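Local coordinates for RsfP (Uncultured bacterium, PDB 4GLJ), which probably cleaves methylthioadenosine with phosphate to give adenine and methylthioribose-1-phosphate, and also binds the dye rhodamine B, at residues V172-P177 with I196-M201. Sequence-based numbering, arbitrary orientation.
Sequences VCIEGP and IGMTNM. With RHB (N-[9-(2-carboxyphenyl)-6-(diethylamino)-3H-xanthen-3-ylidene]-N-ethylethanaminium), chain C; PO4 (phosphate ion), chain D.
C173 carries SG anti to its backbone N (chi1 -163°), which sets the sulfur against the chain of 198-201 just beyond the second strand; M201 N donates to it, 3.5 Å from N to SG. In M198, chi1 -59° puts CG beside its own N, and the extended chi2 and chi3 carry SD to 3.7 Å from G176 CA and CE to the ethyl carbon C25 of rhodamine B. G176, with no side chain, lets SD come this close. Upstream, the strands pair in parallel, V172 with I196 and C173 with G197: G197 N bonds V172 O, and I174 N bonds G197 O, each at 3.0 Å between the named atoms. I196 and V172 lie side by side, CB to CG1 3.9 Å. I196 CD1 also meets I174 CG2 at 3.7 Å, while its CG1 and CG2 touch the dye's C24. An alanine at I196 would keep the V172 contact but probably leave a gap beside I174 CG2 and the dye's C24. Past the strand, T199 OG1 hydrogen-bonds phosphate O3; R64 and H65 bind the same ion. The parallel pairing closes the beta-alpha-beta unit of strand 169-173, helix 182-190 and strand 195-197, where the end of strand 195-197 and M198 after it line the rhodamine B pocket of this phosphorylase-superfamily fold.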
loop_
_atom_site.group_PDB
_atom_site.type_symbol
_atom_site.label_atom_id
_atom_site.label_comp_id
_atom_site.label_asym_id
_atom_site.label_seq_id
_atom_site.Cartn_x
_atom_site.Cartn_y
_atom_site.Cartn_z
ATOM N N VAL A 172 1.711 -6.005 -13.482
ATOM C CA VAL A 172 1.603 -5.615 -12.068
ATOM C C VAL A 172 2.408 -4.308 -11.958
ATOM O O VAL A 172 3.543 -4.239 -12.388
ATOM C CB VAL A 172 2.104 -6.713 -11.082
ATOM C CG1 VAL A 172 3.536 -7.088 -11.387
ATOM C CG2 VAL A 172 2.075 -6.148 -9.641
ATOM N N CYS A 173 1.808 -3.288 -11.306
ATOM C CA CYS A 173 2.433 -1.997 -11.186
ATOM C C CYS A 173 2.879 -1.851 -9.748
ATOM O O CYS A 173 2.047 -1.878 -8.879
ATOM C CB CYS A 173 1.439 -0.888 -11.470
ATOM S SG CYS A 173 2.326 0.697 -11.820
ATOM N N ILE A 174 4.171 -1.560 -9.549
ATOM C CA ILE A 174 4.687 -1.394 -8.193
ATOM C C ILE A 174 5.095 0.051 -8.023
ATOM O O ILE A 174 5.206 0.844 -9.017
ATOM C CB ILE A 174 5.883 -2.360 -7.928
ATOM C CG1 ILE A 174 7.095 -2.017 -8.844
ATOM C CG2 ILE A 174 5.430 -3.851 -8.011
ATOM C CD1 ILE A 174 8.411 -2.654 -8.336
ATOM N N GLU A 175 5.305 0.423 -6.770
ATOM C CA GLU A 175 5.606 1.805 -6.419
ATOM C C GLU A 175 7.002 2.221 -6.940
ATOM O O GLU A 175 7.125 3.305 -7.451
ATOM C CB GLU A 175 5.534 1.981 -4.873
ATOM C CG GLU A 175 5.745 3.423 -4.402
ATOM C CD GLU A 175 4.733 4.369 -5.095
ATOM O OE1 GLU A 175 3.523 4.099 -4.981
ATOM O OE2 GLU A 175 5.093 5.407 -5.769
ATOM N N GLY A 176 8.014 1.368 -6.770
ATOM C CA GLY A 176 9.377 1.739 -7.207
ATOM C C GLY A 176 9.948 2.621 -6.091
ATOM O O GLY A 176 9.326 2.748 -5.026
ATOM N N PRO A 177 11.107 3.271 -6.315
ATOM C CA PRO A 177 11.856 3.152 -7.546
ATOM C C PRO A 177 12.738 1.894 -7.615
ATOM O O PRO A 177 13.264 1.638 -8.694
ATOM C CB PRO A 177 12.693 4.454 -7.539
ATOM C CG PRO A 177 13.012 4.673 -6.054
ATOM C CD PRO A 177 11.712 4.250 -5.375
ATOM N N ILE A 196 6.012 -6.549 -15.158
ATOM C CA ILE A 196 6.112 -5.634 -14.076
ATOM C C ILE A 196 6.572 -4.276 -14.531
ATOM O O ILE A 196 7.623 -4.119 -15.223
ATOM C CB ILE A 196 7.004 -6.209 -12.926
ATOM C CG1 ILE A 196 7.142 -5.178 -11.756
ATOM C CG2 ILE A 196 8.380 -6.644 -13.430
ATOM C CD1 ILE A 196 7.341 -5.913 -10.449
ATOM N N GLY A 197 5.850 -3.253 -14.110
ATOM C CA GLY A 197 6.287 -1.898 -14.441
ATOM C C GLY A 197 5.965 -0.977 -13.243
ATOM O O GLY A 197 5.548 -1.473 -12.203
ATOM N N MET A 198 6.225 0.339 -13.373
ATOM C CA MET A 198 6.062 1.256 -12.211
ATOM C C MET A 198 5.131 2.397 -12.521
ATOM O O MET A 198 4.941 3.288 -11.659
ATOM C CB MET A 198 7.442 1.790 -11.789
ATOM C CG MET A 198 8.427 0.667 -11.398
ATOM S SD MET A 198 9.970 1.364 -10.797
ATOM C CE MET A 198 10.850 -0.142 -10.472
ATOM N N THR A 199 4.602 2.439 -13.755
ATOM C CA THR A 199 3.960 3.728 -14.156
ATOM C C THR A 199 2.475 3.654 -14.626
ATOM O O THR A 199 1.782 4.705 -14.617
ATOM C CB THR A 199 4.751 4.420 -15.324
ATOM O OG1 THR A 199 4.851 3.471 -16.423
ATOM C CG2 THR A 199 6.113 4.802 -14.899
ATOM N N ASN A 200 1.994 2.482 -15.075
ATOM C CA ASN A 200 0.692 2.482 -15.728
ATOM C C ASN A 200 -0.488 2.539 -14.747
ATOM O O ASN A 200 -1.624 2.748 -15.167
ATOM C CB ASN A 200 0.606 1.352 -16.773
ATOM C CG ASN A 200 1.432 1.707 -18.058
ATOM O OD1 ASN A 200 0.986 1.439 -19.153
ATOM N ND2 ASN A 200 2.557 2.473 -17.909
ATOM N N MET A 201 -0.200 2.459 -13.447
ATOM C CA MET A 201 -1.144 2.873 -12.390
ATOM C C MET A 201 -0.511 4.034 -11.651
ATOM O O MET A 201 0.641 3.941 -11.258
ATOM C CB MET A 201 -1.445 1.709 -11.431
ATOM C CG MET A 201 -2.291 0.594 -12.054
ATOM S SD MET A 201 -4.014 1.190 -12.170
ATOM C CE MET A 201 -4.835 -0.261 -12.821
HETATM O O2 RHB C . 16.573 -5.367 -16.961
HETATM C C26 RHB C . 17.375 -4.610 -17.554
HETATM C C19 RHB C . 17.032 -3.145 -17.527
HETATM C C14 RHB C . 16.071 -2.726 -16.643
HETATM C C15 RHB C . 15.724 -1.381 -16.583
HETATM C C16 RHB C . 16.306 -0.446 -17.431
HETATM C C17 RHB C . 17.267 -0.867 -18.343
HETATM C C18 RHB C . 17.614 -2.213 -18.386
HETATM C C9 RHB C . 15.451 -3.675 -15.687
HETATM C C8 RHB C . 16.278 -4.705 -15.024
HETATM C C13 RHB C . 17.621 -4.780 -15.369
HETATM C C12 RHB C . 18.427 -5.747 -14.793
HETATM C C11 RHB C . 17.907 -6.639 -13.861
HETATM N N1 RHB C . 18.821 -7.588 -13.324
HETATM C C35 RHB C . 19.970 -6.904 -12.693
HETATM C C36 RHB C . 21.219 -6.988 -13.551
HETATM C C22 RHB C . 18.212 -8.509 -12.339
HETATM C C23 RHB C . 19.141 -8.723 -11.156
HETATM C C10 RHB C . 16.541 -6.558 -13.512
HETATM C C7 RHB C . 15.702 -5.575 -14.089
HETATM O O1 RHB C . 14.335 -5.466 -13.780
HETATM C C1 RHB C . 13.506 -4.496 -14.361
HETATM C C2 RHB C . 14.025 -3.589 -15.307
HETATM C C6 RHB C . 12.143 -4.380 -14.040
HETATM C C5 RHB C . 11.396 -3.373 -14.684
HETATM C C4 RHB C . 11.920 -2.499 -15.618
HETATM C C3 RHB C . 13.255 -2.607 -15.929
HETATM N N2 RHB C . 10.071 -3.163 -14.357
HETATM C C24 RHB C . 10.100 -3.478 -12.945
HETATM C C25 RHB C . 9.409 -2.345 -12.242
HETATM C C33 RHB C . 9.884 -1.711 -14.326
HETATM C C34 RHB C . 10.000 -1.103 -15.717
HETATM O O3 RHB C . 18.386 -5.058 -18.164
HETATM P P PO4 D . 7.997 3.613 -18.024
HETATM O O1 PO4 D . 9.224 3.420 -17.182
HETATM O O2 PO4 D . 8.473 3.218 -19.402
HETATM O O3 PO4 D . 6.981 2.703 -17.442
HETATM O O4 PO4 D . 7.502 5.055 -18.047
#